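Local coordinates for VWFA domain-containing protein (PDB 3IBS), which is of unknown function but, as a membrane protein with a von Willebrand factor type A domain, binds magnesium and may take part in binding other molecules, at residues Glu13-Leu18 with Gly54-Ala59; Asn22-Gln27 with Ile118-Asn123; Gly60-Gln65 with Gly95-Leu100. All coordinates share one frame; numbering follows the deposited sequence.

Contact 1 of 3, residues Glu13-Leu18 with Gly54-Ala59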
ATOM      1  N   GLU A  13      34.259  16.711 -10.035  1.00 13.95           N
ATOM      2  CA  GLU A  13      33.259  16.301 -10.987  1.00 12.62           C
ATOM      3  C   GLU A  13      32.399  15.213 -10.341  1.00 12.93           C
ATOM      4  O   GLU A  13      32.919  14.201  -9.829  1.00 12.22           O
ATOM      5  CB  GLU A  13      33.917  15.813 -12.271  1.00 13.22           C
ATOM      6  CG  GLU A  13      34.748  16.915 -12.978  1.00 12.03           C
ATOM      7  CD  GLU A  13      35.435  16.476 -14.277  1.00 16.08           C
ATOM      8  OE1 GLU A  13      35.312  15.306 -14.715  1.00 15.32           O
ATOM      9  OE2 GLU A  13      36.127  17.343 -14.867  1.00 18.93           O
ATOM     10  N   VAL A  14      31.086  15.441 -10.343  1.00 11.46           N
ATOM     11  CA  VAL A  14      30.143  14.544  -9.677  1.00 11.47           C
ATOM     12  C   VAL A  14      29.079  14.102 -10.691  1.00 11.22           C
ATOM     13  O   VAL A  14      28.398  14.944 -11.303  1.00 11.00           O
ATOM     14  CB  VAL A  14      29.466  15.243  -8.455  1.00 11.06           C
ATOM     15  CG1 VAL A  14      28.368  14.349  -7.853  1.00 13.34           C
ATOM     16  CG2 VAL A  14      30.487  15.594  -7.385  1.00 11.63           C
ATOM     17  N   ILE A  15      28.964  12.795 -10.902  1.00 10.52           N
ATOM     18  CA  ILE A  15      27.894  12.287 -11.740  1.00 10.59           C
ATOM     19  C   ILE A  15      26.910  11.471 -10.921  1.00 11.45           C
ATOM     20  O   ILE A  15      27.289  10.530 -10.223  1.00 10.98           O
ATOM     21  CB  ILE A  15      28.435  11.495 -12.956  1.00 10.89           C
ATOM     22  CG1 ILE A  15      29.182  12.472 -13.891  1.00 11.57           C
ATOM     23  CG2 ILE A  15      27.283  10.847 -13.718  1.00  7.57           C
ATOM     24  CD1 ILE A  15      29.960  11.788 -15.011  1.00 15.95           C
ATOM     25  N   ILE A  16      25.636  11.847 -10.983  1.00 12.16           N
ATOM     26  CA  ILE A  16      24.618  11.117 -10.236  1.00 11.83           C
ATOM     27  C   ILE A  16      23.958  10.092 -11.146  1.00 12.27           C
ATOM     28  O   ILE A  16      23.577  10.415 -12.265  1.00 12.51           O
ATOM     29  CB  ILE A  16      23.554  12.076  -9.685  1.00 12.93           C
ATOM     30  CG1 ILE A  16      24.230  12.991  -8.653  1.00 14.85           C
ATOM     31  CG2 ILE A  16      22.371  11.264  -9.024  1.00 10.17           C
ATOM     32  CD1 ILE A  16      23.854  14.381  -8.805  1.00 19.66           C
ATOM     33  N   ALA A  17      23.822   8.862 -10.666  1.00 10.82           N
ATOM     34  CA  ALA A  17      23.188   7.827 -11.466  1.00 10.95           C
ATOM     35  C   ALA A  17      21.911   7.462 -10.727  1.00 10.70           C
ATOM     36  O   ALA A  17      21.952   6.831  -9.687  1.00 10.31           O
ATOM     37  CB  ALA A  17      24.128   6.610 -11.608  1.00 10.16           C
ATOM     38  N   LEU A  18      20.784   7.909 -11.254  1.00 10.63           N
ATOM     39  CA  LEU A  18      19.523   7.815 -10.530  1.00 10.13           C
ATOM     40  C   LEU A  18      18.642   6.691 -11.093  1.00 10.35           C
ATOM     41  O   LEU A  18      18.283   6.685 -12.270  1.00 10.28           O
ATOM     42  CB  LEU A  18      18.795   9.163 -10.591  1.00  9.80           C
ATOM     43  CG  LEU A  18      17.369   9.263 -10.028  1.00 11.28           C
ATOM     44  CD1 LEU A  18      17.320   8.892  -8.523  1.00  7.53           C
ATOM     45  CD2 LEU A  18      16.822  10.695 -10.271  1.00 10.16           C
ATOM     46  N   GLY A  54      26.890  16.023 -13.485  1.00 12.86           N
ATOM     47  CA  GLY A  54      26.193  15.359 -14.588  1.00 13.27           C
ATOM     48  C   GLY A  54      25.176  14.392 -14.015  1.00 12.99           C
ATOM     49  O   GLY A  54      25.215  14.078 -12.823  1.00 13.27           O
HETATM   50  N   MSE A  55      24.251  13.935 -14.844  1.00 12.68           N
HETATM   51  CA  MSE A  55      23.228  13.001 -14.372  1.00 14.67           C
HETATM   52  C   MSE A  55      22.912  11.943 -15.410  1.00 14.07           C
HETATM   53  O   MSE A  55      22.809  12.232 -16.621  1.00 13.69           O
HETATM   54  CB  MSE A  55      21.924  13.729 -14.022  1.00 14.79           C
HETATM   55  CG  MSE A  55      22.076  14.854 -12.988  1.00 20.89           C
HETATM   56 SE   MSE A  55      20.339  15.748 -12.685  0.80 33.40          SE
HETATM   57  CE  MSE A  55      19.594  14.187 -11.839  1.00 24.55           C
ATOM     58  N   ILE A  56      22.737  10.729 -14.911  1.00 13.46           N
ATOM     59  CA  ILE A  56      22.334   9.576 -15.711  1.00 13.03           C
ATOM     60  C   ILE A  56      21.088   9.036 -15.045  1.00 13.53           C
ATOM     61  O   ILE A  56      21.014   9.050 -13.818  1.00 13.86           O
ATOM     62  CB  ILE A  56      23.438   8.505 -15.649  1.00 13.21           C
ATOM     63  CG1 ILE A  56      24.603   8.914 -16.550  1.00 12.63           C
ATOM     64  CG2 ILE A  56      22.906   7.106 -16.004  1.00 13.23           C
ATOM     65  CD1 ILE A  56      25.903   8.277 -16.161  1.00  9.94           C
ATOM     66  N   VAL A  57      20.094   8.634 -15.837  1.00 13.24           N
ATOM     67  CA  VAL A  57      18.942   7.938 -15.298  1.00 13.64           C
ATOM     68  C   VAL A  57      19.006   6.487 -15.791  1.00 14.42           C
ATOM     69  O   VAL A  57      19.552   6.220 -16.872  1.00 14.50           O
ATOM     70  CB  VAL A  57      17.597   8.645 -15.635  1.00 13.66           C
ATOM     71  CG1 VAL A  57      17.487   9.993 -14.898  1.00 13.59           C
ATOM     72  CG2 VAL A  57      17.455   8.881 -17.156  1.00 12.35           C
ATOM     73  N   PHE A  58      18.526   5.546 -14.980  1.00 14.62           N
ATOM     74  CA  PHE A  58      18.546   4.145 -15.406  1.00 14.94           C
ATOM     75  C   PHE A  58      17.361   3.361 -14.895  1.00 15.29           C
ATOM     76  O   PHE A  58      16.777   3.648 -13.823  1.00 14.74           O
ATOM     77  CB  PHE A  58      19.868   3.447 -15.010  1.00 14.95           C
ATOM     78  CG  PHE A  58      20.023   3.200 -13.518  1.00 15.58           C
ATOM     79  CD1 PHE A  58      19.560   2.001 -12.939  1.00 15.13           C
ATOM     80  CD2 PHE A  58      20.646   4.143 -12.706  1.00 14.03           C
ATOM     81  CE1 PHE A  58      19.709   1.759 -11.576  1.00 14.56           C
ATOM     82  CE2 PHE A  58      20.813   3.918 -11.343  1.00 14.21           C
ATOM     83  CZ  PHE A  58      20.341   2.737 -10.759  1.00 13.92           C
ATOM     84  N   ALA A  59      17.001   2.359 -15.685  1.00 15.23           N
ATOM     85  CA  ALA A  59      16.159   1.296 -15.206  1.00 15.37           C
ATOM     86  C   ALA A  59      16.727   0.035 -15.853  1.00 15.87           C
ATOM     87  O   ALA A  59      17.807  -0.407 -15.468  1.00 16.68           O
ATOM     88  CB  ALA A  59      14.674   1.568 -15.566  1.00 15.02           C
TER
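Ile-15 to Leu-18 pair with Gly-54 to Val-57 as neighbouring parallel strands in the buried core of the domain, third and second in the order of the mixed sheet, the axes of the two short segments running at 17° to each other. Five backbone hydrogen bonds alternate between the strands. Gly-54 N gives to Val-14 O at 2.9 Å, Gly-54 O receives from Ile-16 N, Ile-56 bonds in the same way to Ile-16 O and Leu-18 N, and Phe-58 N reaches Leu-18 O. The bond from Ile-56 N to Ile-16 O, 2.8 Å long, lies nearly along the C=O axis.

Side chains alternate with the pleat. Ile-15, Ala-17 and Ile-56 lie on one face, where Ile-15 and Ile-56 meet at a slant with CG2 of the first 3.8 Å from CD1 of the second, and Ala-101 of helix 94-102 packs on both. At Gly-54 a CB would point to this same face and come about 3.4 Å from Ile-15 CG1, so glycine suits the tight spot. Ile-16, Leu-18, selenomethionine Met-55 and Val-57 supply the bulky apolar groups of the other face.

At the C-terminal end, Phe-58 has CG between its backbone N and carbonyl carbon (chi1 71°). This turns the ring back beside the neighbouring strand, with CE2 at its edge 3.5 Å from Ala-17 O. The ring also touches Thr-119, near the magnesium end of the sheet. Strand 13-19, helix 33-46 and strand 52-58 together form the beta-alpha-beta crossover of the Rossmann-like von Willebrand factor A fold.

Contact 2 of 3, residues Asn22-Gln27 with Ile118-Asn123. With MG (magnesium ion), chain I.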
ATOM      1  N   ASN A  22      10.164   1.528 -11.792  1.00 12.83           N
ATOM      2  CA  ASN A  22       8.844   1.630 -11.151  1.00 13.84           C
ATOM      3  C   ASN A  22       8.884   1.563  -9.635  1.00 13.75           C
ATOM      4  O   ASN A  22       8.108   2.236  -8.961  1.00 13.40           O
ATOM      5  CB  ASN A  22       7.899   0.525 -11.688  1.00 13.71           C
ATOM      6  CG  ASN A  22       7.587   0.703 -13.163  1.00 16.18           C
ATOM      7  OD1 ASN A  22       7.565   1.830 -13.661  1.00 17.08           O
ATOM      8  ND2 ASN A  22       7.343  -0.404 -13.867  1.00 17.14           N
ATOM      9  N   SER A  23       9.805   0.762  -9.099  1.00 13.45           N
ATOM     10  CA  SER A  23       9.914   0.616  -7.647  1.00 13.30           C
ATOM     11  C   SER A  23      10.225   1.959  -6.933  1.00 13.07           C
ATOM     12  O   SER A  23       9.949   2.115  -5.740  1.00 13.08           O
ATOM     13  CB  SER A  23      10.982  -0.431  -7.305  1.00 12.88           C
ATOM     14  OG  SER A  23      12.221  -0.037  -7.883  1.00 12.56           O
HETATM   15  N   MSE A  24      10.803   2.912  -7.659  1.00 12.30           N
HETATM   16  CA  MSE A  24      11.123   4.227  -7.100  1.00 11.89           C
HETATM   17  C   MSE A  24       9.877   5.111  -6.886  1.00 11.92           C
HETATM   18  O   MSE A  24       9.954   6.184  -6.267  1.00 10.92           O
HETATM   19  CB  MSE A  24      12.195   4.941  -7.947  1.00 12.14           C
HETATM   20  CG  MSE A  24      13.511   4.126  -8.054  1.00 11.92           C
HETATM   21 SE   MSE A  24      14.490   4.126  -6.330  0.80 16.98          SE
HETATM   22  CE  MSE A  24      15.017   6.032  -6.398  1.00 11.57           C
ATOM     23  N   LEU A  25       8.726   4.640  -7.345  1.00 12.48           N
ATOM     24  CA  LEU A  25       7.460   5.316  -7.047  1.00 12.83           C
ATOM     25  C   LEU A  25       6.865   4.871  -5.717  1.00 12.74           C
ATOM     26  O   LEU A  25       5.874   5.441  -5.267  1.00 12.27           O
ATOM     27  CB  LEU A  25       6.443   5.142  -8.186  1.00 12.93           C
ATOM     28  CG  LEU A  25       6.824   5.783  -9.535  1.00 14.49           C
ATOM     29  CD1 LEU A  25       5.638   5.779 -10.525  1.00 14.51           C
ATOM     30  CD2 LEU A  25       7.339   7.208  -9.329  1.00 16.42           C
ATOM     31  N   ALA A  26       7.458   3.860  -5.075  1.00 12.48           N
ATOM     32  CA  ALA A  26       7.017   3.502  -3.718  1.00 12.76           C
ATOM     33  C   ALA A  26       7.111   4.741  -2.814  1.00 13.41           C
ATOM     34  O   ALA A  26       7.986   5.601  -3.014  1.00 12.77           O
ATOM     35  CB  ALA A  26       7.831   2.382  -3.150  1.00 11.77           C
ATOM     36  N   GLN A  27       6.209   4.817  -1.837  1.00 13.14           N
ATOM     37  CA  GLN A  27       6.069   6.002  -0.983  1.00 14.03           C
ATOM     38  C   GLN A  27       6.408   5.725   0.491  1.00 14.22           C
ATOM     39  O   GLN A  27       5.783   6.292   1.407  1.00 14.71           O
ATOM     40  CB  GLN A  27       4.665   6.637  -1.156  1.00 13.85           C
ATOM     41  CG  GLN A  27       4.433   7.171  -2.590  1.00 15.33           C
ATOM     42  CD  GLN A  27       3.101   7.931  -2.775  1.00 19.41           C
ATOM     43  OE1 GLN A  27       2.376   8.171  -1.824  1.00 20.00           O
ATOM     44  NE2 GLN A  27       2.790   8.299  -4.017  1.00 19.58           N
ATOM     45  N   ILE A 118      21.933   6.433  -6.754  1.00 11.41           N
ATOM     46  CA  ILE A 118      20.776   6.550  -5.868  1.00 11.42           C
ATOM     47  C   ILE A 118      19.700   5.541  -6.279  1.00 11.84           C
ATOM     48  O   ILE A 118      19.128   5.638  -7.372  1.00 12.56           O
ATOM     49  CB  ILE A 118      20.192   7.963  -5.899  1.00 11.38           C
ATOM     50  CG1 ILE A 118      21.308   8.982  -5.580  1.00 13.21           C
ATOM     51  CG2 ILE A 118      19.033   8.072  -4.917  1.00  8.35           C
ATOM     52  CD1 ILE A 118      20.884  10.530  -5.708  1.00 10.66           C
ATOM     53  N   THR A 119      19.430   4.564  -5.422  1.00 12.09           N
ATOM     54  CA  THR A 119      18.644   3.396  -5.859  1.00 11.94           C
ATOM     55  C   THR A 119      18.063   2.640  -4.655  1.00 12.19           C
ATOM     56  O   THR A 119      18.507   2.830  -3.535  1.00 11.35           O
ATOM     57  CB  THR A 119      19.538   2.435  -6.724  1.00 11.74           C
ATOM     58  OG1 THR A 119      18.768   1.333  -7.238  1.00 12.22           O
ATOM     59  CG2 THR A 119      20.738   1.905  -5.896  1.00 11.31           C
ATOM     60  N   ASP A 120      17.076   1.774  -4.892  1.00 12.23           N
ATOM     61  CA  ASP A 120      16.704   0.798  -3.861  1.00 13.22           C
ATOM     62  C   ASP A 120      17.542  -0.495  -3.999  1.00 13.58           C
ATOM     63  O   ASP A 120      17.393  -1.426  -3.187  1.00 13.91           O
ATOM     64  CB  ASP A 120      15.192   0.528  -3.875  1.00 12.78           C
ATOM     65  CG  ASP A 120      14.694   0.124  -5.248  1.00 14.53           C
ATOM     66  OD1 ASP A 120      15.464  -0.552  -5.977  1.00 14.07           O
ATOM     67  OD2 ASP A 120      13.560   0.505  -5.615  1.00 13.73           O
ATOM     68  N   GLY A 121      18.429  -0.545  -5.012  1.00 14.04           N
ATOM     69  CA  GLY A 121      19.365  -1.683  -5.194  1.00 14.18           C
ATOM     70  C   GLY A 121      18.683  -3.043  -5.386  1.00 15.42           C
ATOM     71  O   GLY A 121      19.296  -4.124  -5.189  1.00 15.15           O
ATOM     72  N   GLU A 122      17.428  -2.993  -5.829  1.00 14.76           N
ATOM     73  CA  GLU A 122      16.583  -4.167  -5.868  1.00 15.32           C
ATOM     74  C   GLU A 122      16.668  -4.958  -7.170  1.00 15.21           C
ATOM     75  O   GLU A 122      16.550  -4.387  -8.258  1.00 15.94           O
ATOM     76  CB  GLU A 122      15.128  -3.774  -5.606  1.00 14.22           C
ATOM     77  CG  GLU A 122      14.195  -4.957  -5.616  1.00 14.75           C
ATOM     78  CD  GLU A 122      12.778  -4.588  -5.226  1.00 15.39           C
ATOM     79  OE1 GLU A 122      12.196  -3.651  -5.829  1.00 14.61           O
ATOM     80  OE2 GLU A 122      12.252  -5.250  -4.331  1.00 15.11           O
ATOM     81  N   ASN A 123      16.817  -6.277  -7.038  1.00 15.58           N
ATOM     82  CA  ASN A 123      16.839  -7.189  -8.187  1.00 16.84           C
ATOM     83  C   ASN A 123      17.877  -6.831  -9.269  1.00 17.06           C
ATOM     84  O   ASN A 123      17.597  -6.942 -10.471  1.00 17.08           O
ATOM     85  CB  ASN A 123      15.447  -7.293  -8.841  1.00 15.90           C
ATOM     86  CG  ASN A 123      14.431  -7.992  -7.955  1.00 17.62           C
ATOM     87  OD1 ASN A 123      14.774  -8.827  -7.128  1.00 17.87           O
ATOM     88  ND2 ASN A 123      13.158  -7.635  -8.127  1.00 19.86           N
TER
HETATM   89 MG    MG I 219      13.271  -1.031  -9.377  1.00 24.60          MG
HETATM   90  O   HOH W   1      11.424  -1.404 -10.244  1.00 12.43           O
HETATM   91  O   HOH W   2      15.048  -0.592  -8.523  1.00  9.23           O
HETATM   92  O   HOH W   3      13.146  -2.784  -8.269  1.00 11.05           O
HETATM   93  O   HOH W   4      14.148  -2.066 -10.981  1.00  8.66           O
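Ser-23 and Asp-120 point their side chains at one another beside the magnesium ion, and the serine hydroxyl does two jobs. Its OG binds the metal at 2.1 Å and also donates to Asp-120 OD2 at 2.7 Å, meeting the syn lone pair of that oxygen. With OG held between the backbone N and the carbonyl carbon (chi1 58°), the hydroxyl faces both partners. The metal would probably polarise the O-H and strengthen it as a donor.

Asp-120 itself stays one shell out. Its OD1 lies 4.1 Å from the magnesium ion and takes a hydrogen bond from a metal-bound water at 2.6 Å. On its anti side, 25° out of the carboxylate plane, the same oxygen accepts from Glu-122 N, closing an Asx turn. Arg-33 forms a salt bridge with OD2. Ser-21 OG and four waters complete the six ligands. The DxSxS sequence running from Asp-19 through Ser-21 to Ser-23, with Asp-120 on a second loop, matches the metal-ion-dependent adhesion site (MIDAS) motif of von Willebrand factor A domains. An alanine at Asp-120 would probably leave the Ser-23 hydroxyl and the metal-bound water without their acceptors and the Arg-33 charge without its mate.

Glu-122 stretches its carboxylate out to another metal water, which donates to OE1 at 2.8 Å; Thr-174 bonds to that oxygen as well. Gly-121 takes a positive phi, a backbone shape that glycine adopts readily, and gives its N-H to Thr-119 OG1 in an ST turn; the same hydroxyl is also hydrogen-bonded to Asp-19. Selenomethionine Met-24 bends at its last two torsions, crossing the aspartate at a slant and laying SE 3.8 Å from Asp-120 N.

Contact 3 of 3, residues Gly60-Gln65 with Gly95-Leu100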
ATOM      1  N   GLY A  60      16.045  -0.526 -16.844  1.00 16.29           N
ATOM      2  CA  GLY A  60      16.603  -1.631 -17.640  1.00 16.57           C
ATOM      3  C   GLY A  60      17.752  -1.212 -18.546  1.00 17.53           C
ATOM      4  O   GLY A  60      18.622  -2.032 -18.864  1.00 17.51           O
ATOM      5  N   ASP A  61      17.745   0.052 -18.969  1.00 17.65           N
ATOM      6  CA  ASP A  61      18.863   0.686 -19.679  1.00 18.99           C
ATOM      7  C   ASP A  61      19.297   1.919 -18.891  1.00 18.64           C
ATOM      8  O   ASP A  61      18.585   2.345 -17.963  1.00 18.79           O
ATOM      9  CB  ASP A  61      18.429   1.147 -21.091  1.00 19.73           C
ATOM     10  CG  ASP A  61      18.053  -0.025 -22.022  1.00 24.36           C
ATOM     11  OD1 ASP A  61      18.748  -1.071 -22.008  1.00 28.17           O
ATOM     12  OD2 ASP A  61      17.049   0.101 -22.771  1.00 26.44           O
ATOM     13  N   ALA A  62      20.427   2.513 -19.283  1.00 17.98           N
ATOM     14  CA  ALA A  62      20.899   3.777 -18.725  1.00 17.70           C
ATOM     15  C   ALA A  62      21.132   4.808 -19.823  1.00 17.73           C
ATOM     16  O   ALA A  62      21.632   4.473 -20.867  1.00 17.03           O
ATOM     17  CB  ALA A  62      22.192   3.572 -17.938  1.00 17.42           C
ATOM     18  N   PHE A  63      20.801   6.069 -19.562  1.00 17.96           N
ATOM     19  CA  PHE A  63      21.190   7.132 -20.468  1.00 18.59           C
ATOM     20  C   PHE A  63      21.554   8.423 -19.749  1.00 17.91           C
ATOM     21  O   PHE A  63      21.184   8.628 -18.592  1.00 17.37           O
ATOM     22  CB  PHE A  63      20.153   7.332 -21.603  1.00 19.46           C
ATOM     23  CG  PHE A  63      18.921   8.115 -21.215  1.00 22.39           C
ATOM     24  CD1 PHE A  63      18.926   9.518 -21.224  1.00 26.71           C
ATOM     25  CD2 PHE A  63      17.732   7.455 -20.914  1.00 26.01           C
ATOM     26  CE1 PHE A  63      17.758  10.257 -20.891  1.00 28.07           C
ATOM     27  CE2 PHE A  63      16.564   8.181 -20.582  1.00 27.40           C
ATOM     28  CZ  PHE A  63      16.581   9.580 -20.570  1.00 28.09           C
ATOM     29  N   THR A  64      22.291   9.276 -20.450  1.00 17.14           N
ATOM     30  CA  THR A  64      22.714  10.559 -19.936  1.00 17.28           C
ATOM     31  C   THR A  64      21.568  11.544 -19.947  1.00 17.80           C
ATOM     32  O   THR A  64      21.043  11.889 -21.014  1.00 18.27           O
ATOM     33  CB  THR A  64      23.860  11.134 -20.803  1.00 17.91           C
ATOM     34  OG1 THR A  64      24.986  10.242 -20.733  1.00 17.58           O
ATOM     35  CG2 THR A  64      24.274  12.544 -20.291  1.00 16.76           C
ATOM     36  N   GLN A  65      21.193  12.017 -18.769  1.00 17.22           N
ATOM     37  CA  GLN A  65      20.094  12.986 -18.643  1.00 17.43           C
ATOM     38  C   GLN A  65      20.687  14.374 -18.698  1.00 16.89           C
ATOM     39  O   GLN A  65      20.147  15.247 -19.337  1.00 18.12           O
ATOM     40  CB  GLN A  65      19.297  12.770 -17.338  1.00 17.19           C
ATOM     41  CG  GLN A  65      18.306  13.922 -16.926  1.00 17.19           C
ATOM     42  CD  GLN A  65      17.030  13.923 -17.757  1.00 20.01           C
ATOM     43  OE1 GLN A  65      16.819  13.031 -18.596  1.00 20.32           O
ATOM     44  NE2 GLN A  65      16.166  14.920 -17.534  1.00 18.75           N
ATOM     45  N   GLY A  95      25.240  -1.392 -13.063  1.00 15.30           N
ATOM     46  CA  GLY A  95      26.531  -1.550 -13.750  1.00 15.48           C
ATOM     47  C   GLY A  95      26.649  -0.729 -15.025  1.00 15.49           C
ATOM     48  O   GLY A  95      27.627   0.007 -15.201  1.00 15.80           O
ATOM     49  N   GLU A  96      25.654  -0.847 -15.907  1.00 15.13           N
ATOM     50  CA  GLU A  96      25.583  -0.015 -17.104  1.00 16.07           C
ATOM     51  C   GLU A  96      25.642   1.492 -16.764  1.00 15.47           C
ATOM     52  O   GLU A  96      26.339   2.255 -17.444  1.00 15.31           O
ATOM     53  CB  GLU A  96      24.326  -0.342 -17.927  1.00 16.88           C
ATOM     54  CG  GLU A  96      24.336  -1.737 -18.572  1.00 21.06           C
ATOM     55  CD  GLU A  96      23.044  -2.060 -19.331  1.00 27.83           C
ATOM     56  OE1 GLU A  96      22.342  -1.127 -19.771  1.00 30.95           O
ATOM     57  OE2 GLU A  96      22.721  -3.260 -19.493  1.00 31.41           O
ATOM     58  N   ALA A  97      24.952   1.910 -15.699  1.00 14.06           N
ATOM     59  CA  ALA A  97      24.945   3.329 -15.323  1.00 13.82           C
ATOM     60  C   ALA A  97      26.324   3.791 -14.835  1.00 13.65           C
ATOM     61  O   ALA A  97      26.821   4.834 -15.260  1.00 13.20           O
ATOM     62  CB  ALA A  97      23.842   3.634 -14.285  1.00 12.81           C
ATOM     63  N   ILE A  98      26.959   2.981 -13.983  1.00 13.44           N
ATOM     64  CA  ILE A  98      28.299   3.279 -13.497  1.00 13.13           C
ATOM     65  C   ILE A  98      29.292   3.324 -14.647  1.00 13.25           C
ATOM     66  O   ILE A  98      30.151   4.218 -14.679  1.00 13.74           O
ATOM     67  CB  ILE A  98      28.772   2.253 -12.408  1.00 12.51           C
ATOM     68  CG1 ILE A  98      27.940   2.398 -11.128  1.00 12.85           C
ATOM     69  CG2 ILE A  98      30.276   2.427 -12.082  1.00 13.81           C
ATOM     70  CD1 ILE A  98      28.233   1.300 -10.058  1.00 10.42           C
ATOM     71  N   ASN A  99      29.194   2.367 -15.573  1.00 13.21           N
ATOM     72  CA  ASN A  99      30.117   2.306 -16.728  1.00 13.86           C
ATOM     73  C   ASN A  99      29.922   3.527 -17.622  1.00 13.77           C
ATOM     74  O   ASN A  99      30.897   4.109 -18.098  1.00 13.35           O
ATOM     75  CB  ASN A  99      29.914   1.041 -17.562  1.00 13.33           C
ATOM     76  CG  ASN A  99      30.474  -0.209 -16.897  1.00 17.34           C
ATOM     77  OD1 ASN A  99      31.312  -0.153 -15.962  1.00 18.90           O
ATOM     78  ND2 ASN A  99      30.030  -1.354 -17.395  1.00 15.57           N
ATOM     79  N   LEU A 100      28.660   3.919 -17.842  1.00 13.71           N
ATOM     80  CA  LEU A 100      28.376   5.140 -18.607  1.00 13.81           C
ATOM     81  C   LEU A 100      28.940   6.370 -17.874  1.00 14.23           C
ATOM     82  O   LEU A 100      29.538   7.262 -18.490  1.00 13.81           O
ATOM     83  CB  LEU A 100      26.867   5.294 -18.848  1.00 13.95           C
ATOM     84  CG  LEU A 100      26.340   6.546 -19.580  1.00 13.90           C
ATOM     85  CD1 LEU A 100      26.960   6.702 -21.009  1.00 13.82           C
ATOM     86  CD2 LEU A 100      24.798   6.510 -19.638  1.00 12.31           C
TER
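Ala-62 packs against Ala-97 and Leu-100, and the contact between strand 62-64 and helix 95-100 is chiefly apolar. The alanine methyl points at the helix, with CB 3.8 Å from Ala-97 CA and 4.0 Å from Ala-97 CB; two small residues allow strand and helix axes to come within 7.9 Å. Leu-100, one turn after Glu-96, has CG anti to its backbone N (chi1 177°), which extends it toward the strand. Its CD2 methyl lies on the backbone, 3.8 Å from Phe-63 CA, and reaches Thr-64 OG1 at 3.9 Å.

Strand 62-69 is the outermost strand at this end of the sheet within the chain and forms a hairpin with strand 52-58. Helix 94-102 thus lies on the sheet face that carries Ile-56, touching this edge strand and its neighbour, as expected of a layered alpha/beta sandwich.

Charge enters where the contact opens toward solvent. Glu-96 is extended beyond CG, and its OE1 stands 4.2 Å from Asp-61 OD1. Such like charges would be expected to repel mildly, which an exposed Glu-96 and a partly exposed Asp-61 can probably tolerate; Lys-89 forms a long, weak ion pair with Asp-61.

From the N terminus, strand 13-19 leads to the metal loop, then helix 33-46 returns the chain so that contact 1 closes at 54-59. Contact 2 starts inside that span, at 22-27, but closes only at 118-123, so the two cross. Contact 3 opens at 60-65, directly after contact 1, and closes at 95-100; it therefore falls wholly within the long span of contact 2. All three meet the same sheet: contact 1 joins strand 13-19 to its neighbour 52-58, contact 3 lays helix 94-102 against the edge strand, and contact 2 brings the loop after strand 13-19 to the C-terminal end of strand 113-119 at the magnesium ion. Contacts 1 and 2 touch through Ala-17 and Ile-118, contacts 1 and 3 through Val-57 and Phe-63.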